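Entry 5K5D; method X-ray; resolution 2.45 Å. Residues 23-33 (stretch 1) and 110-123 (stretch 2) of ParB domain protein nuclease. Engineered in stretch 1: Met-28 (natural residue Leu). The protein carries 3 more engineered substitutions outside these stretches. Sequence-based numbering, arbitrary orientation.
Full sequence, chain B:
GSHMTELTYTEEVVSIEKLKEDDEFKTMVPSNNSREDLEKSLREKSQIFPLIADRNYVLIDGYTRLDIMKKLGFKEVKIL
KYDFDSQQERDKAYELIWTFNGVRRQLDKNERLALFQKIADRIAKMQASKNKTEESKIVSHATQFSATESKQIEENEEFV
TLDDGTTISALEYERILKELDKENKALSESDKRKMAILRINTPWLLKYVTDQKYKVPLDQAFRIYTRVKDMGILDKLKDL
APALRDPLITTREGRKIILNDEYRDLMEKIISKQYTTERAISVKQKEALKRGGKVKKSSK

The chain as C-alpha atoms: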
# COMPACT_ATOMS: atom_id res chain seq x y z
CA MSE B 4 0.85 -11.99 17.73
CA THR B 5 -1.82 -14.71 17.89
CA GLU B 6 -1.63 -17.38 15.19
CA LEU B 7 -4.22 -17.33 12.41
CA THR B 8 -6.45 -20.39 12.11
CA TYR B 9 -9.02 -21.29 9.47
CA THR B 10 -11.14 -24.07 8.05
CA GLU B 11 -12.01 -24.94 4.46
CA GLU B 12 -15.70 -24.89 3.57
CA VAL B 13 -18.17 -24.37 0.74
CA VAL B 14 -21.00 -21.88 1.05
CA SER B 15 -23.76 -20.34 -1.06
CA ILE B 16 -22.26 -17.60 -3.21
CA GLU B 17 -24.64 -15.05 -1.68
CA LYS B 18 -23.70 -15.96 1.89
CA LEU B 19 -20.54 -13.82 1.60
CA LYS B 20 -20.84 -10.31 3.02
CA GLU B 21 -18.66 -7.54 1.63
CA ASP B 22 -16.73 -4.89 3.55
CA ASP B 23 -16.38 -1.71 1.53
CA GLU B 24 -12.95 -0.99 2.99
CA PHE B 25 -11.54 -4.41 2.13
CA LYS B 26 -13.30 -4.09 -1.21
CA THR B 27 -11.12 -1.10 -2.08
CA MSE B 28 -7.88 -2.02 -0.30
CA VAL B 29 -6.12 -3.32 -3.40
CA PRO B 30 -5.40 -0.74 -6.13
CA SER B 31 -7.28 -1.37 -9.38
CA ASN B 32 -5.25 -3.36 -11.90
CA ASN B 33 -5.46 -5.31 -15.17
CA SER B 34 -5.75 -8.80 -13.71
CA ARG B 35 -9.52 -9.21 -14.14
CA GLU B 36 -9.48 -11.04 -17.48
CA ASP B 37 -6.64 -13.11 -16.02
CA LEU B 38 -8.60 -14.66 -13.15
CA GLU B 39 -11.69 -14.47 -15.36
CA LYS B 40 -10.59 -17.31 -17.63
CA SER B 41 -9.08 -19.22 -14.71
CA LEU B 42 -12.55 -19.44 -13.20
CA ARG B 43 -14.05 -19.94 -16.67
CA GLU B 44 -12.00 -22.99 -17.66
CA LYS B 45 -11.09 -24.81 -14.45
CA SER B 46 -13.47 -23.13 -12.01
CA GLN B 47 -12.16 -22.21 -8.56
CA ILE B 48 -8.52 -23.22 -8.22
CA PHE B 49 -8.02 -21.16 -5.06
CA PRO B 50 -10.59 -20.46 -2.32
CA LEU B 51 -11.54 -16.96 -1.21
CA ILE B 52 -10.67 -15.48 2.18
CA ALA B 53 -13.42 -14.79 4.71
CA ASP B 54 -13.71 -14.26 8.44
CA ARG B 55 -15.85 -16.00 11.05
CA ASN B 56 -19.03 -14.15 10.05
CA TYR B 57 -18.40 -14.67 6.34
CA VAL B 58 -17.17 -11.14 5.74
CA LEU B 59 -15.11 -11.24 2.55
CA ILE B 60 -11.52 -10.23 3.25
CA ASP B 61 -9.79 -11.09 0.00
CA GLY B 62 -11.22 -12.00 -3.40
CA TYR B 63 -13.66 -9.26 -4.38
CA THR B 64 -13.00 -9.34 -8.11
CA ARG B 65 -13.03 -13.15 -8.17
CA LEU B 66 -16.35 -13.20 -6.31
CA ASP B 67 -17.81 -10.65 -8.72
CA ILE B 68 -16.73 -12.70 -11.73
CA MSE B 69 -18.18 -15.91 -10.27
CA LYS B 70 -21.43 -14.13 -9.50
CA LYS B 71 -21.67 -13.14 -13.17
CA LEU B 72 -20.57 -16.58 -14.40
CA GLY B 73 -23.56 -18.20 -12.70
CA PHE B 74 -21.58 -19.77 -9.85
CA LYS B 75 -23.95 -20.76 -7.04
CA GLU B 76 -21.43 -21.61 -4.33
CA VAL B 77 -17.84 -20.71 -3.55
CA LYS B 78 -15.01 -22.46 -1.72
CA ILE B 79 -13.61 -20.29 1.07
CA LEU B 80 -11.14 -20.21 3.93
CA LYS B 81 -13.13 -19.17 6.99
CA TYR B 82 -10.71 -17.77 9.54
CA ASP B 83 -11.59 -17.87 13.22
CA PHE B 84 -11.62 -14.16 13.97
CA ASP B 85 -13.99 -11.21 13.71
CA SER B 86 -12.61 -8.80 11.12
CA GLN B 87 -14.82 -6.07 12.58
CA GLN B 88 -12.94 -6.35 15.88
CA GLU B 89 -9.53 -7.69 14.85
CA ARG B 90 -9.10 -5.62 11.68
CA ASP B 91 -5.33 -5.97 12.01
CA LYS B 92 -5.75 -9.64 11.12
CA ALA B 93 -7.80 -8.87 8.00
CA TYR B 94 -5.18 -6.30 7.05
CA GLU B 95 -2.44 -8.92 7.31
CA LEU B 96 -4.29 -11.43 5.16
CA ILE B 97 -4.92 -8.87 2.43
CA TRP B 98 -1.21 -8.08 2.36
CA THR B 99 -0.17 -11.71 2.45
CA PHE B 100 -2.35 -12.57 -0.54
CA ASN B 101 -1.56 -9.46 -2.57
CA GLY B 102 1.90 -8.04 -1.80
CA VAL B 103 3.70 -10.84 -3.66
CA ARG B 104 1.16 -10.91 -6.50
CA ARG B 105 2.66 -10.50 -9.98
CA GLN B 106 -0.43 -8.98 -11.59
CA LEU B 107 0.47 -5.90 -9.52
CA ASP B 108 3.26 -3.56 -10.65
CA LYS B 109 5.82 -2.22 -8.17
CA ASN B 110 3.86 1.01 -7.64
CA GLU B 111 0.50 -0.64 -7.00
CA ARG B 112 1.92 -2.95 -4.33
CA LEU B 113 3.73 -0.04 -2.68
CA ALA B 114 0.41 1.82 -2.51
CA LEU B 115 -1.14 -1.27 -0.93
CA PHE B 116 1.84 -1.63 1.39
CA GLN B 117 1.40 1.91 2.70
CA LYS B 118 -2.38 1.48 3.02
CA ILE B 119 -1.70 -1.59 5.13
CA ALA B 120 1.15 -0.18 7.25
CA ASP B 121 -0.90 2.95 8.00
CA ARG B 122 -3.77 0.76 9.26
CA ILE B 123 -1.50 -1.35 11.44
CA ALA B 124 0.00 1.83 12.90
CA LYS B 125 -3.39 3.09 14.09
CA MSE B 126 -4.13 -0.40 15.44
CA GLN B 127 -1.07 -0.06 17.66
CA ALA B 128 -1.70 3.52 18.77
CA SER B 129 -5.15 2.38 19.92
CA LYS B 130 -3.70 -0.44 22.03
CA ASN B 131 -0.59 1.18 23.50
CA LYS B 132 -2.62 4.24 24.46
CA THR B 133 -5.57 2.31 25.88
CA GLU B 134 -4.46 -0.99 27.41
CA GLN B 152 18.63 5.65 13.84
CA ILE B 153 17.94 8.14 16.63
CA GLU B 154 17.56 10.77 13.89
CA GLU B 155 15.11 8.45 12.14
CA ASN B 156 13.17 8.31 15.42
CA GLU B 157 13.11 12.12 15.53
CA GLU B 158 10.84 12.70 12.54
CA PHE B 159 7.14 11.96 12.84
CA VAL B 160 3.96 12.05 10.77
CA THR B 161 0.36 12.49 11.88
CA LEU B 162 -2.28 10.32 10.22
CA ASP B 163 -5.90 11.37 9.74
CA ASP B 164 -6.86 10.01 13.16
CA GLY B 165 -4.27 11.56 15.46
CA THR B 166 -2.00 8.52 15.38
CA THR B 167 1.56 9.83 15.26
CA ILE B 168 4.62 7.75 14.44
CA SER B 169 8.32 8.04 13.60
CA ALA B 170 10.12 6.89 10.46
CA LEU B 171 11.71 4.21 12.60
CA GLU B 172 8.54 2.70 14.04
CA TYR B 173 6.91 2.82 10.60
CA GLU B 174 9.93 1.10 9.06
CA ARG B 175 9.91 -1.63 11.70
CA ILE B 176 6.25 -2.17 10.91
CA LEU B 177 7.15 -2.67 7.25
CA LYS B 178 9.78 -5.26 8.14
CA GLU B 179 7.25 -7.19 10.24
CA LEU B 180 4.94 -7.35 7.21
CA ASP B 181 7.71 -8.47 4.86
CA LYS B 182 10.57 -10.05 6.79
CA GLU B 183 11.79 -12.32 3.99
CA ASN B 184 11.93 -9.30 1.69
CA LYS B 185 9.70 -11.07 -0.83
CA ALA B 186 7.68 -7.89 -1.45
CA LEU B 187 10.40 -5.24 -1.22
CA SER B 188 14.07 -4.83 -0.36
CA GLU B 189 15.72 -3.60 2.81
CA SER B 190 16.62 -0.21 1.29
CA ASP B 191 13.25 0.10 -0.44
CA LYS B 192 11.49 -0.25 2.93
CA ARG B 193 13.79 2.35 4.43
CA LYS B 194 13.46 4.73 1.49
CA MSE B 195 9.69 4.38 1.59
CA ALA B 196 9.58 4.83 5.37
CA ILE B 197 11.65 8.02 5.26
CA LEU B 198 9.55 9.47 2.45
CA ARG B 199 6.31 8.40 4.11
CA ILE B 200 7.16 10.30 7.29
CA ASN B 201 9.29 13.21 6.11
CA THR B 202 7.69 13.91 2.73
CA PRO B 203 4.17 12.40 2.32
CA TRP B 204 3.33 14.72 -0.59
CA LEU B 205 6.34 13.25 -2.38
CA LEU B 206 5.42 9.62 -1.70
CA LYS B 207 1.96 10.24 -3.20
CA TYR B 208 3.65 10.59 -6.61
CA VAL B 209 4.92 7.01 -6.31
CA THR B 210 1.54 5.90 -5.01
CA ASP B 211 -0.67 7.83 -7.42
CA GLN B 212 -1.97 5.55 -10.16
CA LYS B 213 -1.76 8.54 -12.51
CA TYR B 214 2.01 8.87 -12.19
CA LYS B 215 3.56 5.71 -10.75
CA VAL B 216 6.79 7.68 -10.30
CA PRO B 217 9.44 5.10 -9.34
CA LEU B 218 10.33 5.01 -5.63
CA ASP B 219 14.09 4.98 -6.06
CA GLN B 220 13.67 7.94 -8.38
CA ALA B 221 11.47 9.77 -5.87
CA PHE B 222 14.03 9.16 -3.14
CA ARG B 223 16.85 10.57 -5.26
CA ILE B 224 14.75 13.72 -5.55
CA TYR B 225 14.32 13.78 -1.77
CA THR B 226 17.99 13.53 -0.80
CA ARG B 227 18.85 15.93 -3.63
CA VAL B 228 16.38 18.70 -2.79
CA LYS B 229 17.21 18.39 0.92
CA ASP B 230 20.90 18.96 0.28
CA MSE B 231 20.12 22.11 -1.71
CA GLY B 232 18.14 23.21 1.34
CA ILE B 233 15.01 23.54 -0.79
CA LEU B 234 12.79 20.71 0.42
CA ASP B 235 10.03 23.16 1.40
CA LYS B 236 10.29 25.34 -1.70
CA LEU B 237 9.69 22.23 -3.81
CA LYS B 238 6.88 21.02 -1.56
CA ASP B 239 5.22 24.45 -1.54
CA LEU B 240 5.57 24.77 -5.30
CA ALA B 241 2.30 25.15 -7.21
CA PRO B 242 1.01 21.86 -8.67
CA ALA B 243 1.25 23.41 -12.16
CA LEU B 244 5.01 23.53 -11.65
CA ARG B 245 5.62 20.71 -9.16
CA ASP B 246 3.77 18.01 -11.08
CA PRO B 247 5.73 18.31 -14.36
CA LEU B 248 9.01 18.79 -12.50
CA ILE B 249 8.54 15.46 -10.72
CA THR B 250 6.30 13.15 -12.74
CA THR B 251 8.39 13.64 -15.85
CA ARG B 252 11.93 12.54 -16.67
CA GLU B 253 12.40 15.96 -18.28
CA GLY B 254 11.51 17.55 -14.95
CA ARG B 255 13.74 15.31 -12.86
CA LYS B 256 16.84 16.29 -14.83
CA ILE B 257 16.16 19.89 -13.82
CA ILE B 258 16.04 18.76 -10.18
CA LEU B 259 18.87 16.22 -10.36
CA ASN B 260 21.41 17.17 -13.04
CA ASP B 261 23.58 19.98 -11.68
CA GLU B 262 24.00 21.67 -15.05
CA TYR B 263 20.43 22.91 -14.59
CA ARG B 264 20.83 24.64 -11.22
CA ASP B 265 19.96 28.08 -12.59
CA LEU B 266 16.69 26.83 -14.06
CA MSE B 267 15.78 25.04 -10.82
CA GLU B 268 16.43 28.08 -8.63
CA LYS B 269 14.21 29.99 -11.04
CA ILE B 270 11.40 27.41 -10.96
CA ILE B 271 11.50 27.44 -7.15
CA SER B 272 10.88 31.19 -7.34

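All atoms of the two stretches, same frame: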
# COMPACT_ATOMS: atom_id res chain seq x y z
N ASP B 23 -16.75 -2.68 2.55
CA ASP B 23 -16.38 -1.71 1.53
C ASP B 23 -14.93 -1.26 1.63
O ASP B 23 -14.33 -0.85 0.63
CB ASP B 23 -17.33 -0.51 1.55
CG ASP B 23 -17.84 -0.17 0.17
OD1 ASP B 23 -17.23 0.69 -0.50
OD2 ASP B 23 -18.85 -0.78 -0.25
N GLU B 24 -14.35 -1.35 2.82
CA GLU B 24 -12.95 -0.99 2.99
C GLU B 24 -12.06 -2.05 2.36
O GLU B 24 -11.15 -1.74 1.59
CB GLU B 24 -12.59 -0.82 4.46
CG GLU B 24 -11.24 -0.16 4.66
CD GLU B 24 -10.52 -0.64 5.91
OE1 GLU B 24 -10.56 -1.86 6.17
OE2 GLU B 24 -9.92 0.19 6.62
N PHE B 25 -12.32 -3.31 2.69
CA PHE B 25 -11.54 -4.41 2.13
C PHE B 25 -11.74 -4.46 0.63
O PHE B 25 -10.83 -4.82 -0.12
CB PHE B 25 -11.94 -5.74 2.76
CG PHE B 25 -11.78 -5.78 4.25
CD1 PHE B 25 -12.57 -6.62 5.02
CD2 PHE B 25 -10.84 -4.98 4.87
CE1 PHE B 25 -12.42 -6.65 6.40
CE2 PHE B 25 -10.69 -5.00 6.25
CZ PHE B 25 -11.48 -5.84 7.01
N LYS B 26 -12.93 -4.08 0.20
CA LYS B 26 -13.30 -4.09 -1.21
C LYS B 26 -12.42 -3.15 -2.03
O LYS B 26 -12.20 -3.38 -3.22
CB LYS B 26 -14.76 -3.70 -1.38
CG LYS B 26 -15.23 -3.62 -2.82
CD LYS B 26 -16.70 -3.26 -2.89
CE LYS B 26 -17.24 -3.37 -4.30
NZ LYS B 26 -18.70 -3.10 -4.35
N THR B 27 -11.90 -2.11 -1.38
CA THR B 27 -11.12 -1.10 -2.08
C THR B 27 -9.68 -1.03 -1.62
O THR B 27 -8.95 -0.13 -2.02
CB THR B 27 -11.76 0.29 -1.94
OG1 THR B 27 -11.71 0.70 -0.57
CG2 THR B 27 -13.21 0.26 -2.42
N MSE B 28 -9.26 -1.97 -0.79
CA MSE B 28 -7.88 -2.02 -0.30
C MSE B 28 -6.86 -2.10 -1.44
O MSE B 28 -5.92 -1.31 -1.51
CB MSE B 28 -7.67 -3.20 0.65
CG MSE B 28 -8.04 -2.91 2.10
SE MSE B 28 -7.06 -1.39 2.84
CE MSE B 28 -5.28 -1.86 2.22
N VAL B 29 -7.06 -3.08 -2.32
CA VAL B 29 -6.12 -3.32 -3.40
C VAL B 29 -6.36 -2.38 -4.57
O VAL B 29 -7.49 -2.28 -5.07
CB VAL B 29 -6.16 -4.78 -3.89
CG1 VAL B 29 -5.29 -4.95 -5.12
CG2 VAL B 29 -5.71 -5.72 -2.77
N PRO B 30 -5.31 -1.67 -5.00
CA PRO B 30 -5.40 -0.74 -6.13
C PRO B 30 -5.88 -1.45 -7.39
O PRO B 30 -5.48 -2.59 -7.64
CB PRO B 30 -3.95 -0.27 -6.31
CG PRO B 30 -3.31 -0.47 -4.97
CD PRO B 30 -3.95 -1.71 -4.42
N SER B 31 -6.75 -0.79 -8.15
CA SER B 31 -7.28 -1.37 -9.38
C SER B 31 -6.15 -1.73 -10.34
O SER B 31 -5.19 -0.98 -10.48
CB SER B 31 -8.25 -0.40 -10.05
OG SER B 31 -7.61 0.83 -10.35
N ASN B 32 -6.28 -2.88 -10.99
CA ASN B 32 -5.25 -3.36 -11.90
C ASN B 32 -5.86 -4.04 -13.12
O ASN B 32 -7.07 -3.96 -13.35
CB ASN B 32 -4.30 -4.31 -11.17
CG ASN B 32 -5.04 -5.35 -10.36
OD1 ASN B 32 -5.43 -6.39 -10.88
ND2 ASN B 32 -5.23 -5.07 -9.07
N ASN B 33 -5.01 -4.70 -13.91
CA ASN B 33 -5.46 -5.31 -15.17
C ASN B 33 -5.55 -6.83 -15.10
O ASN B 33 -5.40 -7.51 -16.11
CB ASN B 33 -4.54 -4.89 -16.32
CG ASN B 33 -4.55 -3.40 -16.57
OD1 ASN B 33 -5.50 -2.70 -16.21
ND2 ASN B 33 -3.48 -2.89 -17.18
N ASN B 110 4.50 -0.18 -8.19
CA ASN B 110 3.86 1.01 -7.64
C ASN B 110 2.49 0.74 -7.02
O ASN B 110 2.05 1.46 -6.12
CB ASN B 110 3.74 2.11 -8.70
CG ASN B 110 5.08 2.72 -9.06
OD1 ASN B 110 5.85 2.15 -9.83
ND2 ASN B 110 5.36 3.89 -8.50
N GLU B 111 1.82 -0.29 -7.51
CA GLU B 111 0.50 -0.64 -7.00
C GLU B 111 0.63 -1.41 -5.69
O GLU B 111 -0.22 -1.29 -4.81
CB GLU B 111 -0.26 -1.47 -8.04
CG GLU B 111 -0.62 -0.70 -9.29
CD GLU B 111 -0.99 -1.60 -10.46
OE1 GLU B 111 -1.66 -1.11 -11.40
OE2 GLU B 111 -0.61 -2.78 -10.44
N ARG B 112 1.69 -2.19 -5.56
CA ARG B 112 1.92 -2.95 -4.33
C ARG B 112 2.45 -2.03 -3.23
O ARG B 112 2.14 -2.23 -2.05
CB ARG B 112 2.88 -4.11 -4.56
CG ARG B 112 4.31 -3.71 -4.82
CD ARG B 112 5.23 -4.92 -4.80
NE ARG B 112 4.78 -5.95 -5.74
CZ ARG B 112 5.38 -7.12 -5.90
NH1 ARG B 112 6.46 -7.41 -5.18
NH2 ARG B 112 4.91 -8.00 -6.78
N LEU B 113 3.24 -1.04 -3.62
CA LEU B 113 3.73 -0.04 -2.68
C LEU B 113 2.56 0.75 -2.10
O LEU B 113 2.52 1.05 -0.90
CB LEU B 113 4.70 0.91 -3.38
CG LEU B 113 6.18 0.54 -3.33
CD1 LEU B 113 6.99 1.35 -4.35
CD2 LEU B 113 6.73 0.74 -1.92
N ALA B 114 1.60 1.09 -2.95
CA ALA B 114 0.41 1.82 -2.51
C ALA B 114 -0.41 0.96 -1.56
O ALA B 114 -0.97 1.47 -0.59
CB ALA B 114 -0.43 2.24 -3.71
N LEU B 115 -0.47 -0.34 -1.83
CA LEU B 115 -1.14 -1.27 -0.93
C LEU B 115 -0.35 -1.38 0.37
O LEU B 115 -0.93 -1.37 1.46
CB LEU B 115 -1.28 -2.64 -1.58
CG LEU B 115 -1.79 -3.79 -0.70
CD1 LEU B 115 -3.16 -3.49 -0.12
CD2 LEU B 115 -1.82 -5.09 -1.49
N PHE B 116 0.96 -1.48 0.24
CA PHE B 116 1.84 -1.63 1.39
C PHE B 116 1.63 -0.48 2.37
O PHE B 116 1.46 -0.71 3.57
CB PHE B 116 3.30 -1.67 0.94
CG PHE B 116 4.20 -2.41 1.88
CD1 PHE B 116 3.66 -3.14 2.93
CD2 PHE B 116 5.57 -2.40 1.71
CE1 PHE B 116 4.48 -3.83 3.80
CE2 PHE B 116 6.40 -3.09 2.57
CZ PHE B 116 5.86 -3.81 3.62
N GLN B 117 1.65 0.74 1.86
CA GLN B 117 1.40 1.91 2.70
C GLN B 117 0.01 1.87 3.32
O GLN B 117 -0.15 2.16 4.51
CB GLN B 117 1.58 3.21 1.91
CG GLN B 117 1.21 4.45 2.71
CD GLN B 117 1.35 5.73 1.91
OE1 GLN B 117 2.11 5.80 0.95
NE2 GLN B 117 0.60 6.75 2.30
N LYS B 118 -1.00 1.53 2.52
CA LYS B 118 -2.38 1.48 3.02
C LYS B 118 -2.45 0.52 4.19
O LYS B 118 -3.13 0.78 5.19
CB LYS B 118 -3.35 1.03 1.94
CG LYS B 118 -3.75 2.11 0.96
CD LYS B 118 -4.75 1.58 -0.03
CE LYS B 118 -4.95 2.53 -1.20
NZ LYS B 118 -5.88 1.96 -2.21
N ILE B 119 -1.74 -0.59 4.07
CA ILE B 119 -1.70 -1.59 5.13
C ILE B 119 -0.93 -1.06 6.35
O ILE B 119 -1.47 -1.05 7.45
CB ILE B 119 -1.07 -2.91 4.63
CG1 ILE B 119 -1.94 -3.53 3.53
CG2 ILE B 119 -0.90 -3.89 5.78
CD1 ILE B 119 -3.34 -3.92 4.00
N ALA B 120 0.30 -0.62 6.14
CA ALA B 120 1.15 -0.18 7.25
C ALA B 120 0.52 0.95 8.07
O ALA B 120 0.64 0.99 9.29
CB ALA B 120 2.54 0.21 6.75
N ASP B 121 -0.15 1.86 7.37
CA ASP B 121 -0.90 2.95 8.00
C ASP B 121 -2.01 2.42 8.90
O ASP B 121 -2.26 2.98 9.97
CB ASP B 121 -1.51 3.87 6.94
CG ASP B 121 -0.49 4.83 6.34
OD1 ASP B 121 0.73 4.61 6.49
OD2 ASP B 121 -0.92 5.80 5.69
N ARG B 122 -2.69 1.36 8.47
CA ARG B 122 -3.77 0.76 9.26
C ARG B 122 -3.19 0.13 10.51
O ARG B 122 -3.69 0.35 11.62
CB ARG B 122 -4.52 -0.31 8.47
CG ARG B 122 -5.10 0.13 7.13
CD ARG B 122 -6.00 1.34 7.27
NE ARG B 122 -7.00 1.39 6.21
CZ ARG B 122 -6.78 1.84 4.98
NH1 ARG B 122 -5.58 2.29 4.63
NH2 ARG B 122 -7.76 1.84 4.08
N ILE B 123 -2.14 -0.65 10.33
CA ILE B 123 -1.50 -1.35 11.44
C ILE B 123 -0.96 -0.36 12.47
O ILE B 123 -0.94 -0.64 13.67
CB ILE B 123 -0.35 -2.25 10.95
CG1 ILE B 123 -0.89 -3.39 10.08
CG2 ILE B 123 0.43 -2.81 12.13
CD1 ILE B 123 -1.80 -4.33 10.81

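The contact is anchored by a salt bridge between Glu-24 and Arg-122: Arg-122 NE donates to Glu-24 OE2 across 3.2 Å with an N-H...O angle of 172°, so the carboxylate meets the guanidinium at its edge, near the plane, where the N-H bond points. Over one face of the same guanidinium lies the selenium of Met-28, its SE 3.5 Å from Arg-122 NH2. A second polar link is weaker: Lys-118, with chi2 to chi4 all t, extends its amine to the backbone, Lys-118 NZ donating a weak hydrogen bond to Met-28 O at 3.3 Å.

Stretch 2 is one continuous helix, part of a longer one. Stretch 1 runs along it in the opposite sense, so that Glu-24 meets Arg-122 near one end of the contact and Asn-32 lies beside Glu-111 near the other. The backbones come near at Val-29 and Leu-115, whose CA atoms are 5.9 Å apart, and at Pro-30 and Glu-111, with CA atoms 6.0 Å apart.

Between these ends the side-chain packing is largely apolar. Met-28, an engineered residue in place of the natural Leu and present as selenomethionine, has the most surface covered by the other stretch; its CB points sideways, but the m, m, m side chain brings CE to 3.3 Å from Ile-119 CD1 and 3.6 Å from Leu-115 CD1. Pro-30 points toward the helix, its CD 4.0 Å from Leu-115 CB and its CG 4.2 Å from Ala-114 CB; the ring also lies close to the helix backbone, with Pro-30 CG 3.2 Å from Glu-111 O. Val-29 points away, yet its CG2 still reaches within 4.1 Å of Leu-115 CD2.

Beyond the proline, Asn-32 folds back on its own stretch, Asn-32 ND2 donating to Pro-30 O at 2.9 Å, while its CB lies 4.1 Å from Glu-111 OE2. Together the stretches bury 508 Å², both sides summed.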